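Local coordinates for laccase (Botrytis aclada, PDB 3SQR), which oxidises phenolic substrates such as hydroquinone with dioxygen, reducing it to water at its copper centres, and probably takes part in lignin breakdown and detoxification of its products, at residues 171-176 / 527-532; 213-218 / 574-579; 201-206 / 268-273; 402-407 / 534-539. One frame throughout, in Å; residues are numbered along the deposited sequence. Where two conformers were deposited one is given.

Contact 1: 171-176 / 527-532. With CU (copper (II) ion), chain D; CU (copper (II) ion), chain F.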
# COMPACT_ATOMS: atom_id res chain seq x y z
N PHE A 171 -1.49 6.09 -10.61
CA PHE A 171 -1.33 7.18 -11.56
C PHE A 171 -1.30 8.47 -10.76
O PHE A 171 -2.32 8.93 -10.18
CB PHE A 171 -2.48 7.17 -12.54
CG PHE A 171 -2.42 8.27 -13.55
CD1 PHE A 171 -2.90 9.52 -13.23
CD2 PHE A 171 -1.95 8.02 -14.80
CE1 PHE A 171 -2.89 10.54 -14.16
CE2 PHE A 171 -1.91 9.03 -15.77
CZ PHE A 171 -2.38 10.30 -15.42
N SER A 172 -0.09 8.98 -10.60
CA SER A 172 0.10 10.24 -9.91
C SER A 172 -0.60 10.21 -8.53
O SER A 172 -0.50 9.16 -7.84
CB SER A 172 -0.31 11.45 -10.84
OG SER A 172 -0.15 12.69 -10.14
N LEU A 173 -1.20 11.29 -8.06
CA LEU A 173 -1.67 11.35 -6.67
C LEU A 173 -3.09 10.88 -6.47
O LEU A 173 -3.67 11.11 -5.42
CB LEU A 173 -1.60 12.81 -6.17
CG LEU A 173 -0.23 13.47 -6.17
CD1 LEU A 173 -0.41 15.02 -5.98
CD2 LEU A 173 0.59 12.91 -5.04
N GLN A 174 -3.64 10.18 -7.45
CA GLN A 174 -5.09 9.92 -7.44
C GLN A 174 -5.57 9.19 -6.23
O GLN A 174 -6.66 9.43 -5.80
CB GLN A 174 -5.53 9.12 -8.64
CG GLN A 174 -5.46 9.92 -9.93
CD GLN A 174 -5.83 9.12 -11.18
OE1 GLN A 174 -5.68 7.91 -11.24
NE2 GLN A 174 -6.28 9.83 -12.26
N TYR A 175 -4.77 8.29 -5.68
CA TYR A 175 -5.33 7.57 -4.51
C TYR A 175 -5.51 8.49 -3.33
O TYR A 175 -6.28 8.18 -2.38
CB TYR A 175 -4.58 6.26 -4.15
CG TYR A 175 -3.36 6.40 -3.27
CD1 TYR A 175 -3.49 6.53 -1.93
CD2 TYR A 175 -2.09 6.46 -3.80
CE1 TYR A 175 -2.44 6.66 -1.10
CE2 TYR A 175 -0.97 6.61 -2.93
CZ TYR A 175 -1.17 6.69 -1.60
OH TYR A 175 -0.14 6.85 -0.68
N GLY A 176 -4.85 9.65 -3.35
CA GLY A 176 -5.07 10.68 -2.35
C GLY A 176 -6.44 11.31 -2.36
O GLY A 176 -6.88 11.89 -1.35
N HIS A 527 6.11 5.20 -0.59
CA HIS A 527 4.67 5.20 -0.73
C HIS A 527 4.05 6.48 -0.17
O HIS A 527 2.79 6.65 -0.21
CB HIS A 527 4.03 3.97 -0.02
CG HIS A 527 2.87 3.37 -0.76
ND1 HIS A 527 1.73 4.08 -1.03
CD2 HIS A 527 2.66 2.11 -1.27
CE1 HIS A 527 0.88 3.31 -1.68
NE2 HIS A 527 1.42 2.11 -1.86
N ILE A 528 4.87 7.41 0.32
CA ILE A 528 4.37 8.75 0.64
C ILE A 528 4.10 9.38 -0.74
O ILE A 528 5.02 9.49 -1.56
CB ILE A 528 5.37 9.56 1.46
CG1 ILE A 528 5.56 8.98 2.86
CG2 ILE A 528 4.89 11.07 1.50
CD1 ILE A 528 6.77 9.57 3.66
N ALA A 529 2.84 9.68 -1.03
CA ALA A 529 2.46 10.01 -2.36
C ALA A 529 3.25 11.20 -2.88
O ALA A 529 3.65 11.18 -4.04
CB ALA A 529 0.91 10.26 -2.48
N TRP A 530 3.46 12.21 -2.04
CA TRP A 530 4.29 13.33 -2.46
C TRP A 530 5.67 12.88 -2.88
O TRP A 530 6.15 13.39 -3.91
CB TRP A 530 4.41 14.39 -1.39
CG TRP A 530 3.13 14.80 -0.74
CD1 TRP A 530 2.81 14.69 0.56
CD2 TRP A 530 2.02 15.44 -1.38
NE1 TRP A 530 1.58 15.23 0.79
CE2 TRP A 530 1.10 15.73 -0.38
CE3 TRP A 530 1.79 15.92 -2.68
CZ2 TRP A 530 -0.10 16.40 -0.65
CZ3 TRP A 530 0.62 16.56 -2.94
CH2 TRP A 530 -0.31 16.78 -1.92
N HIS A 531 6.27 11.95 -2.13
CA HIS A 531 7.65 11.52 -2.40
C HIS A 531 7.71 10.69 -3.67
O HIS A 531 8.59 10.89 -4.50
CB HIS A 531 8.21 10.74 -1.21
CG HIS A 531 8.34 11.59 0.02
ND1 HIS A 531 8.86 11.12 1.19
CD2 HIS A 531 7.98 12.88 0.26
CE1 HIS A 531 8.85 12.08 2.10
NE2 HIS A 531 8.34 13.17 1.54
N ALA A 532 6.72 9.83 -3.86
CA ALA A 532 6.61 9.12 -5.13
C ALA A 532 6.52 10.06 -6.29
O ALA A 532 7.21 9.91 -7.30
CB ALA A 532 5.36 8.12 -5.09
CU CU D . 9.41 9.18 1.34
CU CU F . 0.35 0.60 -2.84
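This contact lies at the copper centres of a multicopper oxidase, where Leu173 and Tyr175 of the loop after strand 163-169 meet His527, Ala529 and Trp530 at the start of helix 529-533. Tyr175 carries the polar part. Its CG sits between the backbone N and the carbonyl carbon (chi1 85°), and the ring runs out toward His527. The hydroxyl OH of Tyr175 stands 3.0 Å from His527 O. Gly271 O also lies near this hydroxyl. OH and CZ of Tyr175 also lie at the edge of the His527 imidazole, close to its plane, with OH 3.4 Å from His527 ND1. The two rings are oblique, their planes 70° apart. The other end of the imidazole holds metal: His527 NE2 binds a copper at 2.1 Å. His126 and His168 complete the protein ligands of that ion.

Beyond the tyrosine the contact is apolar. The two methyls of Leu173 divide the work. CD2 of Leu173 touches Ala529 CB at 3.7 Å. CD1 of Leu173 meets Trp530 CZ3 at 3.6 Å, the two side chains crossing at about a right angle. The Ala529 methyl thus lies near both Leu173 and Tyr175.

Four residues after His527, His531 ND1 binds a second copper at 2.0 Å, shared with His463 and Cys526. Cys526 directly precedes His527, and His525 before it binds another copper. This His-Cys-His run linking the type 1 and type 3 sites is characteristic of laccases and other multicopper oxidases.

Contact 2: 213-218 / 574-579. With NAG (2-acetamido-2-deoxy-beta-D-glucopyranose), chain B; BMA (beta-D-mannopyranose), chain C.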
# COMPACT_ATOMS: atom_id res chain seq x y z
N ILE A 213 -3.13 21.07 -4.38
CA ILE A 213 -2.09 21.43 -3.44
C ILE A 213 -0.72 20.89 -3.84
O ILE A 213 0.26 21.12 -3.13
CB ILE A 213 -2.50 21.05 -2.02
CG1 ILE A 213 -3.07 19.67 -1.96
CG2 ILE A 213 -3.70 21.93 -1.56
CD1 ILE A 213 -3.55 19.24 -0.58
N TRP A 214 -0.65 20.17 -4.96
CA TRP A 214 0.61 19.57 -5.38
C TRP A 214 1.63 20.65 -5.71
O TRP A 214 2.82 20.53 -5.41
CB TRP A 214 0.37 18.68 -6.59
CG TRP A 214 1.54 18.36 -7.45
CD1 TRP A 214 1.67 18.71 -8.76
CD2 TRP A 214 2.75 17.68 -7.09
NE1 TRP A 214 2.86 18.29 -9.23
CE2 TRP A 214 3.55 17.64 -8.24
CE3 TRP A 214 3.24 17.10 -5.93
CZ2 TRP A 214 4.81 17.06 -8.26
CZ3 TRP A 214 4.50 16.55 -5.95
CH2 TRP A 214 5.25 16.48 -7.11
N ASP A 215 1.19 21.72 -6.36
CA ASP A 215 2.17 22.78 -6.69
C ASP A 215 2.81 23.40 -5.44
O ASP A 215 4.02 23.70 -5.43
CB ASP A 215 1.56 23.83 -7.65
CG ASP A 215 1.33 23.28 -9.01
OD1 ASP A 215 2.22 22.59 -9.55
OD2 ASP A 215 0.26 23.55 -9.59
N THR A 216 2.05 23.55 -4.36
CA THR A 216 2.64 23.94 -3.07
C THR A 216 3.48 22.79 -2.51
O THR A 216 4.63 22.99 -2.09
CB THR A 216 1.60 24.31 -2.05
OG1 THR A 216 0.78 25.35 -2.61
CG2 THR A 216 2.24 24.76 -0.73
N ALA A 217 2.92 21.57 -2.54
CA ALA A 217 3.61 20.44 -1.89
C ALA A 217 4.97 20.24 -2.50
O ALA A 217 5.94 19.95 -1.82
CB ALA A 217 2.78 19.13 -1.96
N ARG A 218 5.06 20.41 -3.80
CA ARG A 218 6.29 20.09 -4.48
C ARG A 218 7.42 21.13 -4.27
O ARG A 218 8.53 20.93 -4.72
CB ARG A 218 6.06 19.87 -5.95
CG ARG A 218 5.85 21.12 -6.74
CD ARG A 218 5.31 20.73 -8.05
NE ARG A 218 5.37 21.84 -9.02
CZ ARG A 218 5.24 21.67 -10.32
NH1 ARG A 218 5.05 20.46 -10.83
NH2 ARG A 218 5.33 22.72 -11.14
N ALA A 574 -0.93 17.97 -18.57
CA ALA A 574 0.22 17.16 -18.89
C ALA A 574 0.65 16.53 -17.57
O ALA A 574 0.30 17.01 -16.49
CB ALA A 574 1.37 18.02 -19.43
N GLU A 575 1.44 15.48 -17.71
CA GLU A 575 2.23 14.94 -16.62
C GLU A 575 3.02 16.05 -15.94
O GLU A 575 3.65 16.90 -16.60
CB GLU A 575 3.23 13.89 -17.15
CG GLU A 575 3.95 13.10 -16.07
CD GLU A 575 4.95 12.09 -16.64
OE1 GLU A 575 5.28 12.17 -17.87
OE2 GLU A 575 5.44 11.23 -15.86
N ASP A 576 2.96 16.10 -14.62
CA ASP A 576 3.61 17.17 -13.88
C ASP A 576 4.23 16.60 -12.59
O ASP A 576 4.45 17.29 -11.64
CB ASP A 576 2.68 18.41 -13.66
CG ASP A 576 1.72 18.24 -12.54
OD1 ASP A 576 1.38 17.07 -12.29
OD2 ASP A 576 1.31 19.26 -11.91
N ASP A 577 4.58 15.33 -12.67
CA ASP A 577 5.29 14.67 -11.62
C ASP A 577 6.02 13.49 -12.18
O ASP A 577 6.24 13.40 -13.38
CB ASP A 577 4.36 14.36 -10.43
CG ASP A 577 3.31 13.27 -10.71
OD1 ASP A 577 3.32 12.65 -11.79
OD2 ASP A 577 2.45 13.10 -9.79
N SER A 578 6.46 12.57 -11.33
CA SER A 578 7.28 11.47 -11.79
C SER A 578 6.52 10.46 -12.70
O SER A 578 7.14 9.64 -13.35
CB SER A 578 7.73 10.68 -10.58
OG SER A 578 6.58 10.21 -9.91
N GLY A 579 5.21 10.47 -12.65
CA GLY A 579 4.39 9.54 -13.40
C GLY A 579 3.83 8.41 -12.57
O GLY A 579 2.85 7.75 -13.00
C1 NAG B . -5.15 20.30 -11.61
C2 NAG B . -5.81 21.15 -10.55
C3 NAG B . -5.34 22.59 -10.64
C4 NAG B . -3.81 22.66 -10.79
C5 NAG B . -3.33 21.74 -11.87
C6 NAG B . -1.80 21.69 -12.11
C7 NAG B . -8.07 20.49 -9.89
C8 NAG B . -9.54 20.57 -10.24
N2 NAG B . -7.25 21.07 -10.73
O3 NAG B . -5.74 23.19 -9.45
O4 NAG B . -3.39 23.98 -11.11
O5 NAG B . -3.77 20.42 -11.50
O6 NAG B . -1.21 21.40 -10.89
O7 NAG B . -7.66 19.97 -8.89
C1 BMA C . -2.74 24.57 -9.99
C2 BMA C . -1.97 25.78 -10.53
C3 BMA C . -1.47 26.56 -9.33
C4 BMA C . -2.53 26.92 -8.30
C5 BMA C . -3.47 25.75 -7.89
C6 BMA C . -4.90 26.16 -7.46
O2 BMA C . -2.88 26.51 -11.31
O3 BMA C . -0.78 27.68 -9.83
O4 BMA C . -1.86 27.36 -7.15
O5 BMA C . -3.71 24.94 -9.03
O6 BMA C . -5.21 27.09 -6.43
O HOH W 1 1.51 21.75 -11.80
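The end of helix 210-217 faces an irregular C-terminal segment, with the CA atoms of Asp215 and Asp576 9.2 Å apart, so the long side chains of the helix have to bridge the gap. Trp214 does most of it. Its CG is anti to the backbone N (chi1 159°), and the indole extends toward Asp576. Trp214 NE1 donates to Asp576 O at 3.1 Å. The bond is bent (136° at the hydrogen), and the donor stands above the carbonyl plane. Asp576 OD2 lies at the indole edge, in its plane, with the carboxylate turned 66° from the ring. Further round the ring, Trp214 CZ2 packs on Asp577 CB at 3.5 Å.

Residues 577-580 read Asp-Ser-Gly-Ile, the kind of C-terminal plug known from ascomycete laccases. Asp577 gives it shape: its OD1 accepts from Gly579 N at 3.0 Å, an Asx turn. Asp577 OD2 bonds to the hydroxyls of Ser533 and Ser172.

Arg218 lies beside Trp214, its CD over one face of the indole. Asp215 OD1 sits over the face of the Arg218 guanidinium, 3.3 Å from NE, a salt bridge of charge alone. Asp215 OD1 and Asp576 OD2 are like charges 4.2 Å apart. A water sits unusually close to both oxygens, and the Arg218 charge nearby may ease their repulsion. The attached glycan joins in here: O6 of the N-acetylglucosamine of chain B bonds to that water and donates to Asp215 OD2 at 2.9 Å.

Contact 3: 201-206 / 268-273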
# COMPACT_ATOMS: atom_id res chain seq x y z
N PHE A 201 -9.47 1.21 7.14
CA PHE A 201 -8.56 2.12 6.54
C PHE A 201 -8.20 3.26 7.46
O PHE A 201 -9.03 3.77 8.19
CB PHE A 201 -9.13 2.69 5.25
CG PHE A 201 -9.23 1.68 4.14
CD1 PHE A 201 -8.08 1.28 3.47
CD2 PHE A 201 -10.45 1.12 3.77
CE1 PHE A 201 -8.15 0.37 2.48
CE2 PHE A 201 -10.52 0.22 2.74
CZ PHE A 201 -9.38 -0.14 2.08
N LEU A 202 -6.93 3.59 7.48
CA LEU A 202 -6.43 4.73 8.26
C LEU A 202 -5.80 5.68 7.25
O LEU A 202 -4.97 5.28 6.45
CB LEU A 202 -5.44 4.24 9.30
CG LEU A 202 -5.87 3.20 10.30
CD1 LEU A 202 -4.62 2.64 11.02
CD2 LEU A 202 -6.93 3.79 11.24
N GLN A 203 -6.20 6.94 7.25
CA GLN A 203 -5.64 7.90 6.31
C GLN A 203 -5.78 9.32 6.82
O GLN A 203 -6.59 9.62 7.69
CB GLN A 203 -6.34 7.80 4.96
CG GLN A 203 -7.81 8.12 5.05
CD GLN A 203 -8.59 7.86 3.80
OE1 GLN A 203 -9.49 7.05 3.78
NE2 GLN A 203 -8.32 8.65 2.76
N ASP A 204 -4.95 10.16 6.26
CA ASP A 204 -5.15 11.60 6.25
C ASP A 204 -6.31 11.86 5.29
O ASP A 204 -6.72 10.97 4.53
CB ASP A 204 -3.87 12.39 5.86
CG ASP A 204 -3.11 11.79 4.70
OD1 ASP A 204 -3.72 11.07 3.86
OD2 ASP A 204 -1.88 12.04 4.62
N TRP A 205 -6.82 13.08 5.30
CA TRP A 205 -7.86 13.42 4.36
C TRP A 205 -7.92 14.91 4.18
O TRP A 205 -8.15 15.63 5.17
CB TRP A 205 -9.21 12.93 4.88
CG TRP A 205 -10.29 13.17 3.93
CD1 TRP A 205 -11.38 13.99 4.12
CD2 TRP A 205 -10.45 12.58 2.64
NE1 TRP A 205 -12.17 13.97 2.99
CE2 TRP A 205 -11.64 13.13 2.07
CE3 TRP A 205 -9.71 11.69 1.89
CZ2 TRP A 205 -12.07 12.77 0.81
CZ3 TRP A 205 -10.13 11.36 0.62
CH2 TRP A 205 -11.34 11.89 0.10
N ALA A 206 -7.68 15.35 2.95
CA ALA A 206 -7.72 16.77 2.65
C ALA A 206 -9.17 17.21 2.50
O ALA A 206 -10.04 16.37 2.25
CB ALA A 206 -6.96 17.06 1.37
N ILE A 268 -5.11 -1.11 7.40
CA ILE A 268 -4.36 -0.56 6.26
C ILE A 268 -4.16 0.90 6.39
O ILE A 268 -5.12 1.65 6.54
CB ILE A 268 -5.00 -0.84 4.90
CG1 ILE A 268 -5.59 -2.26 4.85
CG2 ILE A 268 -3.94 -0.54 3.70
CD1 ILE A 268 -6.07 -2.66 3.50
N ASN A 269 -2.91 1.34 6.28
CA ASN A 269 -2.61 2.77 6.22
C ASN A 269 -2.55 3.17 4.72
O ASN A 269 -1.69 2.72 4.02
CB ASN A 269 -1.31 3.09 6.97
CG ASN A 269 -0.84 4.52 6.83
OD1 ASN A 269 -1.37 5.38 6.08
ND2 ASN A 269 0.29 4.79 7.56
N VAL A 270 -3.46 4.01 4.33
CA VAL A 270 -3.62 4.42 2.92
C VAL A 270 -3.57 5.92 2.75
O VAL A 270 -4.04 6.46 1.73
CB VAL A 270 -4.93 3.85 2.32
CG1 VAL A 270 -4.90 2.32 2.39
CG2 VAL A 270 -6.20 4.47 2.99
N GLY A 271 -2.89 6.61 3.65
CA GLY A 271 -2.81 8.02 3.63
C GLY A 271 -1.81 8.49 2.59
O GLY A 271 -1.03 7.67 2.05
N ILE A 272 -1.90 9.77 2.25
CA ILE A 272 -0.97 10.46 1.33
C ILE A 272 0.37 10.59 2.04
O ILE A 272 1.42 10.38 1.48
CB ILE A 272 -1.56 11.88 1.03
CG1 ILE A 272 -2.78 11.75 0.16
CG2 ILE A 272 -0.54 12.83 0.39
CD1 ILE A 272 -3.63 13.03 0.18
N ASP A 273 0.29 10.98 3.30
CA ASP A 273 1.51 11.18 4.11
C ASP A 273 1.16 11.12 5.55
O ASP A 273 1.09 12.15 6.23
CB ASP A 273 2.16 12.50 3.78
CG ASP A 273 3.60 12.61 4.31
OD1 ASP A 273 4.01 11.78 5.12
OD2 ASP A 273 4.31 13.53 3.88
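Phe201 pairs with Ile268 as strands 195-205 and 262-269 run parallel. Their side chains lie side by side on one face of the sheet, with Phe201 CE1 3.8 Å from Ile268 CD1. The edge of the same ring takes Val270 CG1, 3.5 Å from Phe201 CD1. Leu202 comes next, its side chain on the other face with that of Asn269. The backbone of Leu202 makes both strand bonds: Leu202 N donates to Ile268 O at 2.8 Å, and Leu202 O accepts from Val270 N at 2.9 Å. Gln203 passes close to Gly271, its CB against Gly271 CA at 3.8 Å.

Here the partner strand has ended. Asn269 OD1 accepts from Gly271 N in an Asx turn, while Asn269 ND2 bonds to Ile305 O and Ser274 O. Asp204 then takes over from the backbone. Its CG lies between the backbone N and the carbonyl carbon (chi1 43°). Asp204 OD1 accepts from Ile272 N at 2.8 Å, and Asp204 OD2 from Asp273 N at 2.8 Å. Both oxygens use their syn lone pairs, so two successive amides grip the carboxylate and fix its rotation.

The pair lies inside the sheet of the second cupredoxin-like domain, with strand 227-230 flanking 195-205 and strand 310-316 flanking 262-269. Phe201 and Val270 pack on strand 180-186, Ile268 on strand 163-169, and Ile272 on helix 529-533.

Contact 4: 402-407 / 534-539. With NAG (2-acetamido-2-deoxy-beta-D-glucopyranose), chain I.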
# COMPACT_ATOMS: atom_id res chain seq x y z
N PHE A 402 11.06 20.42 -5.75
CA PHE A 402 11.82 19.53 -4.88
C PHE A 402 11.69 18.12 -5.44
O PHE A 402 10.60 17.65 -5.66
CB PHE A 402 11.22 19.55 -3.48
CG PHE A 402 11.98 18.79 -2.48
CD1 PHE A 402 11.79 17.41 -2.32
CD2 PHE A 402 12.86 19.43 -1.63
CE1 PHE A 402 12.50 16.70 -1.37
CE2 PHE A 402 13.57 18.73 -0.68
CZ PHE A 402 13.39 17.34 -0.56
N THR A 403 12.82 17.47 -5.63
CA THR A 403 12.84 16.11 -6.13
C THR A 403 13.71 15.29 -5.20
O THR A 403 14.68 15.79 -4.64
CB THR A 403 13.42 15.97 -7.53
OG1 THR A 403 14.81 16.35 -7.53
CG2 THR A 403 12.68 16.81 -8.54
N TRP A 404 13.35 14.01 -5.07
CA TRP A 404 14.20 13.00 -4.45
C TRP A 404 15.03 12.32 -5.54
O TRP A 404 14.52 12.11 -6.66
CB TRP A 404 13.36 11.94 -3.72
CG TRP A 404 12.44 12.49 -2.70
CD1 TRP A 404 11.16 12.83 -2.89
CD2 TRP A 404 12.77 12.87 -1.35
NE1 TRP A 404 10.63 13.35 -1.74
CE2 TRP A 404 11.59 13.39 -0.78
CE3 TRP A 404 13.94 12.85 -0.59
CZ2 TRP A 404 11.53 13.88 0.50
CZ3 TRP A 404 13.87 13.32 0.72
CH2 TRP A 404 12.68 13.83 1.25
N THR A 405 16.23 11.87 -5.19
CA THR A 405 17.05 11.19 -6.13
C THR A 405 17.53 9.89 -5.53
O THR A 405 17.67 9.73 -4.34
CB THR A 405 18.28 12.06 -6.55
OG1 THR A 405 19.03 12.31 -5.35
CG2 THR A 405 17.83 13.40 -7.22
N ILE A 406 17.74 8.94 -6.43
CA ILE A 406 18.33 7.64 -6.15
C ILE A 406 19.57 7.56 -7.02
O ILE A 406 19.49 7.58 -8.26
CB ILE A 406 17.40 6.55 -6.59
CG1 ILE A 406 16.00 6.81 -6.02
CG2 ILE A 406 17.96 5.18 -6.12
CD1 ILE A 406 15.72 6.07 -4.78
N ASN A 407 20.69 7.47 -6.36
CA ASN A 407 21.99 7.65 -6.98
C ASN A 407 21.98 8.76 -7.98
O ASN A 407 22.32 8.59 -9.16
CB ASN A 407 22.41 6.34 -7.61
CG ASN A 407 23.09 5.48 -6.63
OD1 ASN A 407 22.65 5.34 -5.51
ND2 ASN A 407 24.20 4.89 -7.05
N GLU A 534 7.51 13.08 -6.42
CA GLU A 534 8.83 13.73 -6.43
C GLU A 534 9.97 12.84 -6.86
O GLU A 534 11.12 13.20 -6.73
CB GLU A 534 9.06 14.35 -5.05
CG GLU A 534 8.15 15.53 -4.84
CD GLU A 534 7.83 15.88 -3.43
OE1 GLU A 534 8.44 15.32 -2.50
OE2 GLU A 534 6.93 16.76 -3.22
N GLY A 535 9.66 11.65 -7.37
CA GLY A 535 10.63 10.78 -7.89
C GLY A 535 11.44 9.89 -6.97
O GLY A 535 12.49 9.35 -7.42
N LEU A 536 10.98 9.63 -5.75
CA LEU A 536 11.68 8.72 -4.89
C LEU A 536 11.33 7.30 -5.23
O LEU A 536 10.50 6.67 -4.59
CB LEU A 536 11.36 8.98 -3.39
CG LEU A 536 12.47 8.65 -2.44
CD1 LEU A 536 12.13 9.13 -1.03
CD2 LEU A 536 12.77 7.18 -2.40
N ALA A 537 12.02 6.78 -6.21
CA ALA A 537 11.63 5.56 -6.83
C ALA A 537 12.72 5.07 -7.75
O ALA A 537 13.46 5.86 -8.30
CB ALA A 537 10.32 5.80 -7.63
N MET A 538 12.74 3.75 -7.96
CA MET A 538 13.52 3.15 -8.98
C MET A 538 12.77 1.91 -9.46
O MET A 538 11.62 1.69 -9.08
CB MET A 538 14.92 2.86 -8.49
CG MET A 538 14.95 2.11 -7.18
SD MET A 538 14.51 0.46 -7.39
CE MET A 538 15.96 -0.12 -8.37
N GLN A 539 13.35 1.16 -10.36
CA GLN A 539 12.69 -0.04 -10.81
C GLN A 539 13.70 -1.08 -11.20
O GLN A 539 14.79 -0.77 -11.63
CB GLN A 539 11.71 0.25 -11.95
CG GLN A 539 12.36 0.69 -13.25
CD GLN A 539 11.34 1.16 -14.27
OE1 GLN A 539 10.55 0.38 -14.79
NE2 GLN A 539 11.38 2.44 -14.57
C1 NAG I . 24.97 4.08 -6.16
C2 NAG I . 25.53 2.80 -6.77
C3 NAG I . 26.45 2.13 -5.75
C4 NAG I . 27.51 3.10 -5.27
C5 NAG I . 26.80 4.29 -4.64
C6 NAG I . 27.81 5.31 -4.07
C7 NAG I . 24.20 1.58 -8.46
C8 NAG I . 23.14 0.55 -8.76
N2 NAG I . 24.50 1.82 -7.20
O3 NAG I . 27.03 1.04 -6.40
O4 NAG I . 28.28 2.46 -4.28
O5 NAG I . 26.05 4.89 -5.69
O6 NAG I . 28.61 5.74 -5.15
O7 NAG I . 24.74 2.16 -9.40
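The indole of Trp404 is held between two side chains: CE1 of Phe402 lies over one face, 3.4 Å above the plane, and CD1 of Leu536 over the opposite face. The leucine methyl makes a CH-pi contact, 4.0 Å from the centroid of the five-membered ring. Trp404 NE1 in turn lies at the edge of the Phe402 ring. It also gives a weak, bent hydrogen bond to Glu534 OE1, at 3.0 Å and 134°. The indole and carboxylate planes are 33° apart.

Glu534 also holds the tryptophan's backbone, since Trp404 N donates to Glu534 O at 2.9 Å. CG of Glu534 rests 3.3 Å from Phe402 O, a buried carbonyl with no polar partner in the model. Gly535, with positive phi, is the C-prime residue of the Schellman motif that ends helix 529-533. Leu536 follows at the centre of an inverse gamma turn. Its CB packs on Trp404 CB at 3.6 Å. At the far end, Asn407 ND2 carries an N-linked N-acetylglucosamine.

The rings of His531 and His463, both copper ligands, meet Trp404, so it is a second-shell residue of the type 1 site. Leu536 stands ten residues after Cys526 with its side chain about 4 Å from the copper, in the axial position. A hydrocarbon there offers the metal no ligand atom, which is consistent with a high redox potential.

In the fold
Contact 1 touches each of the other three. Its centre is 10 Å from contact 2, 11 Å from contact 3 and 13 Å from contact 4. Probable hydrogen bonds make the joins. Ala532 O meets Ser578 OG at 2.7 Å, Ala529 N meets Ile272 O at 3.0 Å, and His531 O meets Leu536 N at 3.0 Å. Contacts 2 and 4 meet through Arg218 O and Phe402 N, 2.8 Å apart. Contacts 3 and 4 do not touch; their centres are 22 Å apart. Contact 1 holds ligands of two coppers. The nearest copper is about 4 Å from the Leu536 side chain of contact 4, 7 Å from Asp273 of contact 3 and 11 Å from Trp214 of contact 2.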